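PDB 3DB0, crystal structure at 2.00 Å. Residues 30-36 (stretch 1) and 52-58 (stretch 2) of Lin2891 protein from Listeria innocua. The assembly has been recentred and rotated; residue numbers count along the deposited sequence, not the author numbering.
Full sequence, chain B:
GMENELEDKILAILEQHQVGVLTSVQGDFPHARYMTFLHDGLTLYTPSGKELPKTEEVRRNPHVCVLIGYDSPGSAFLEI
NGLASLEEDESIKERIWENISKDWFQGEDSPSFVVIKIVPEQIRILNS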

ATOM      1  N   PRO B  30     -14.715   8.283 -20.568  1.00 20.87           N
ATOM      2  CA  PRO B  30     -13.971   7.387 -19.705  1.00 20.13           C
ATOM      3  C   PRO B  30     -13.876   8.010 -18.292  1.00 21.65           C
ATOM      4  O   PRO B  30     -13.895   9.240 -18.131  1.00 22.71           O
ATOM      5  CB  PRO B  30     -12.594   7.324 -20.392  1.00 16.93           C
ATOM      6  CG  PRO B  30     -12.452   8.603 -21.059  1.00 20.39           C
ATOM      7  CD  PRO B  30     -13.834   8.953 -21.549  1.00 21.93           C
ATOM      8  N   HIS B  31     -13.861   7.181 -17.288  1.00 19.86           N
ATOM      9  CA  HIS B  31     -13.601   7.651 -15.938  1.00 22.55           C
ATOM     10  C   HIS B  31     -12.466   6.800 -15.404  1.00 23.86           C
ATOM     11  O   HIS B  31     -12.567   5.587 -15.386  1.00 24.48           O
ATOM     12  CB  HIS B  31     -14.819   7.496 -15.030  1.00 24.99           C
ATOM     13  CG  HIS B  31     -15.945   8.421 -15.371  1.00 27.13           C
ATOM     14  ND1 HIS B  31     -16.012   9.705 -14.891  1.00 42.31           N
ATOM     15  CD2 HIS B  31     -17.030   8.259 -16.160  1.00 31.98           C
ATOM     16  CE1 HIS B  31     -17.098  10.293 -15.362  1.00 43.97           C
ATOM     17  NE2 HIS B  31     -17.730   9.440 -16.139  1.00 28.39           N
ATOM     18  N   ALA B  32     -11.365   7.423 -15.004  1.00 21.62           N
ATOM     19  CA  ALA B  32     -10.274   6.648 -14.434  1.00 21.19           C
ATOM     20  C   ALA B  32     -10.168   7.008 -12.965  1.00 21.06           C
ATOM     21  O   ALA B  32     -10.212   8.177 -12.605  1.00 22.76           O
ATOM     22  CB  ALA B  32      -8.942   6.935 -15.149  1.00 17.98           C
ATOM     23  N   ARG B  33      -9.996   5.993 -12.133  1.00 20.86           N
ATOM     24  CA  ARG B  33      -9.844   6.196 -10.712  1.00 21.12           C
ATOM     25  C   ARG B  33      -8.878   5.205 -10.097  1.00 22.95           C
ATOM     26  O   ARG B  33      -8.802   4.070 -10.510  1.00 23.49           O
ATOM     27  CB  ARG B  33     -11.183   6.037  -9.985  1.00 23.47           C
ATOM     28  CG  ARG B  33     -12.317   6.867 -10.541  1.00 21.69           C
ATOM     29  CD  ARG B  33     -13.608   6.520  -9.846  1.00 19.58           C
ATOM     30  NE  ARG B  33     -14.753   7.348 -10.268  1.00 23.67           N
ATOM     31  CZ  ARG B  33     -15.613   7.030 -11.232  1.00 28.15           C
ATOM     32  NH1 ARG B  33     -15.433   5.938 -11.924  1.00 29.28           N
ATOM     33  NH2 ARG B  33     -16.624   7.831 -11.527  1.00 25.35           N
ATOM     34  N   TYR B  34      -8.156   5.676  -9.092  1.00 22.45           N
ATOM     35  CA  TYR B  34      -7.258   4.832  -8.330  1.00 23.41           C
ATOM     36  C   TYR B  34      -8.071   4.155  -7.255  1.00 24.86           C
ATOM     37  O   TYR B  34      -8.963   4.750  -6.650  1.00 26.66           O
ATOM     38  CB  TYR B  34      -6.140   5.593  -7.654  1.00 24.67           C
ATOM     39  CG  TYR B  34      -5.002   5.922  -8.556  1.00 18.01           C
ATOM     40  CD1 TYR B  34      -4.079   4.974  -8.899  1.00 24.93           C
ATOM     41  CD2 TYR B  34      -4.879   7.183  -9.117  1.00 29.92           C
ATOM     42  CE1 TYR B  34      -3.039   5.275  -9.732  1.00 23.33           C
ATOM     43  CE2 TYR B  34      -3.833   7.478  -9.989  1.00 26.70           C
ATOM     44  CZ  TYR B  34      -2.936   6.544 -10.274  1.00 21.77           C
ATOM     45  OH  TYR B  34      -1.901   6.804 -11.147  1.00 21.78           O
HETATM   46  N   MSE B  35      -7.824   2.878  -7.055  1.00 21.95           N
HETATM   47  CA  MSE B  35      -8.490   2.197  -5.971  1.00 24.11           C
HETATM   48  C   MSE B  35      -7.816   0.871  -5.590  1.00 23.90           C
HETATM   49  O   MSE B  35      -6.861   0.413  -6.224  1.00 25.87           O
HETATM   50  CB  MSE B  35      -9.973   1.975  -6.276  1.00 23.16           C
HETATM   51  CG  MSE B  35     -10.173   1.043  -7.493  1.00 18.26           C
HETATM   52 SE   MSE B  35     -11.967   0.957  -8.167  0.75 21.15          SE
HETATM   53  CE  MSE B  35     -11.982   2.808  -8.878  1.00 25.84           C
ATOM     54  N   THR B  36      -8.332   0.305  -4.509  1.00 25.59           N
ATOM     55  CA  THR B  36      -7.820  -0.940  -3.931  1.00 26.45           C
ATOM     56  C   THR B  36      -8.498  -2.105  -4.605  1.00 26.17           C
ATOM     57  O   THR B  36      -9.739  -2.102  -4.828  1.00 25.36           O
ATOM     58  CB  THR B  36      -8.033  -0.975  -2.404  1.00 30.86           C
ATOM     59  OG1 THR B  36      -7.379   0.158  -1.871  1.00 34.72           O
ATOM     60  CG2 THR B  36      -7.446  -2.257  -1.717  1.00 27.33           C
ATOM     61  N   LEU B  52     -22.422   5.046  -5.317  1.00 24.38           N
ATOM     62  CA  LEU B  52     -21.280   5.716  -5.936  1.00 24.29           C
ATOM     63  C   LEU B  52     -21.370   5.659  -7.440  1.00 22.99           C
ATOM     64  O   LEU B  52     -21.909   4.726  -7.960  1.00 23.76           O
ATOM     65  CB  LEU B  52     -19.989   5.093  -5.485  1.00 23.68           C
ATOM     66  CG  LEU B  52     -19.695   5.357  -3.992  1.00 29.25           C
ATOM     67  CD1 LEU B  52     -18.271   4.982  -3.631  1.00 28.43           C
ATOM     68  CD2 LEU B  52     -19.950   6.807  -3.692  1.00 30.25           C
ATOM     69  N   PRO B  53     -20.877   6.684  -8.129  1.00 26.51           N
ATOM     70  CA  PRO B  53     -20.854   6.713  -9.580  1.00 28.12           C
ATOM     71  C   PRO B  53     -20.179   5.469 -10.202  1.00 26.60           C
ATOM     72  O   PRO B  53     -20.702   4.956 -11.166  1.00 26.82           O
ATOM     73  CB  PRO B  53     -20.062   7.985  -9.899  1.00 29.45           C
ATOM     74  CG  PRO B  53     -20.342   8.894  -8.737  1.00 31.64           C
ATOM     75  CD  PRO B  53     -20.579   8.010  -7.541  1.00 29.04           C
ATOM     76  N   LYS B  54     -19.072   4.980  -9.661  1.00 26.62           N
ATOM     77  CA  LYS B  54     -18.404   3.838 -10.295  1.00 25.94           C
ATOM     78  C   LYS B  54     -19.272   2.595 -10.258  1.00 24.77           C
ATOM     79  O   LYS B  54     -19.256   1.797 -11.173  1.00 22.68           O
ATOM     80  CB  LYS B  54     -17.024   3.551  -9.724  1.00 30.60           C
ATOM     81  CG  LYS B  54     -17.001   3.100  -8.282  1.00 31.49           C
ATOM     82  CD  LYS B  54     -15.575   2.834  -7.830  1.00 34.33           C
ATOM     83  CE  LYS B  54     -15.558   2.412  -6.381  1.00 38.11           C
ATOM     84  NZ  LYS B  54     -14.259   2.666  -5.695  1.00 36.28           N
ATOM     85  N   THR B  55     -20.099   2.465  -9.224  1.00 23.00           N
ATOM     86  CA  THR B  55     -21.024   1.366  -9.140  1.00 22.98           C
ATOM     87  C   THR B  55     -22.100   1.446 -10.211  1.00 22.46           C
ATOM     88  O   THR B  55     -22.438   0.439 -10.824  1.00 23.60           O
ATOM     89  CB  THR B  55     -21.744   1.342  -7.779  1.00 22.98           C
ATOM     90  OG1 THR B  55     -20.758   1.202  -6.754  1.00 26.67           O
ATOM     91  CG2 THR B  55     -22.782   0.204  -7.737  1.00 23.40           C
ATOM     92  N   GLU B  56     -22.671   2.632 -10.410  1.00 22.50           N
ATOM     93  CA  GLU B  56     -23.677   2.822 -11.453  1.00 24.13           C
ATOM     94  C   GLU B  56     -23.084   2.683 -12.849  1.00 22.32           C
ATOM     95  O   GLU B  56     -23.750   2.215 -13.789  1.00 22.91           O
ATOM     96  CB  GLU B  56     -24.424   4.162 -11.298  1.00 21.81           C
ATOM     97  CG  GLU B  56     -25.579   4.345 -12.302  1.00 33.77           C
ATOM     98  CD  GLU B  56     -26.688   3.310 -12.146  1.00 34.42           C
ATOM     99  OE1 GLU B  56     -26.780   2.687 -11.074  1.00 35.03           O
ATOM    100  OE2 GLU B  56     -27.465   3.134 -13.106  1.00 40.57           O
ATOM    101  N   GLU B  57     -21.836   3.109 -13.011  1.00 20.37           N
ATOM    102  CA  GLU B  57     -21.189   2.971 -14.298  1.00 20.68           C
ATOM    103  C   GLU B  57     -21.127   1.497 -14.713  1.00 25.11           C
ATOM    104  O   GLU B  57     -21.493   1.125 -15.840  1.00 24.63           O
ATOM    105  CB  GLU B  57     -19.799   3.601 -14.272  1.00 21.89           C
ATOM    106  CG  GLU B  57     -19.867   5.103 -14.306  1.00 19.68           C
ATOM    107  CD  GLU B  57     -18.610   5.757 -13.773  1.00 22.26           C
ATOM    108  OE1 GLU B  57     -17.599   5.077 -13.739  1.00 22.14           O
ATOM    109  OE2 GLU B  57     -18.637   6.935 -13.348  1.00 20.23           O
ATOM    110  N   VAL B  58     -20.646   0.670 -13.781  1.00 23.86           N
ATOM    111  CA  VAL B  58     -20.524  -0.796 -13.960  1.00 24.91           C
ATOM    112  C   VAL B  58     -21.874  -1.499 -14.236  1.00 26.11           C
ATOM    113  O   VAL B  58     -21.938  -2.416 -15.055  1.00 25.99           O
ATOM    114  CB  VAL B  58     -19.792  -1.407 -12.723  1.00 24.87           C
ATOM    115  CG1 VAL B  58     -20.026  -2.866 -12.608  1.00 25.59           C
ATOM    116  CG2 VAL B  58     -18.278  -1.072 -12.841  1.00 31.46           C
TER

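Residues 30-36 form a β-strand that begins earlier in the chain. Residues 53-58 form the first turns of a helix that continues beyond the stretch, and Leu 52 sits at its N-cap position. The helix lies across the strand, and their N-to-C directions differ by 132°. The axes come no closer than 10.9 Å. At this separation the backbones do not meet, and side chains fill the gap. The nearest CA atoms across the two stretches are those of His 31 and Lys 54, 8.3 Å apart.

The strand alternates, as extended chains do. His 31, Arg 33 and Met 35 send their CA-to-CB bonds toward the helix. The residues between them make no contact with it. On the helix, Pro 53, Lys 54 and Glu 57 supply the matching surface. Lys 54 and Glu 57 are three residues apart, a little less than one helical turn, so both can face the strand. Glu 57 N donates to Pro 53 O at 2.8 Å, part of the regular helical bonding.

Pro 30 points away and takes no part. His 31 is the first residue to reach across. Its CD2 lies 3.5 Å from Glu 57 OE2, and that oxygen sits over one face of the imidazole ring. This is a packing contact. The ring nitrogen NE2 is hydrogen-bonded elsewhere in the structure.

Ala 32 is buried but does not touch the helix. Arg 33 is the centre of the interface. Its side chain is extended through chi2 and chi3, both t, which carries the guanidinium out to Glu 57. Two hydrogen bonds join the groups: Arg 33 NH1 to Glu 57 OE1 at 3.0 Å, and Arg 33 NH2 to Glu 57 OE2 at 2.9 Å. Both are nearly straight, at 167° and 169°. They form a two-pronged salt bridge, in which opposite charges reinforce the paired bonds. The guanidinium also packs against carbon. Lys 54 CB lies over one of its faces, 3.6 Å from Arg 33 NH1. Pro 53 CB is 3.8 Å from Arg 33 NH2.

Tyr 34 makes no contact with the helix. Met 35, a selenomethionine, closes the interface with a nonpolar contact. Its CE approaches Lys 54 CD at 3.7 Å. The Lys 54 chain is extended from chi2 to chi4, so its methylenes can pack here while NZ bonds elsewhere in the structure. Thr 36 ends the stretch without touching the helix.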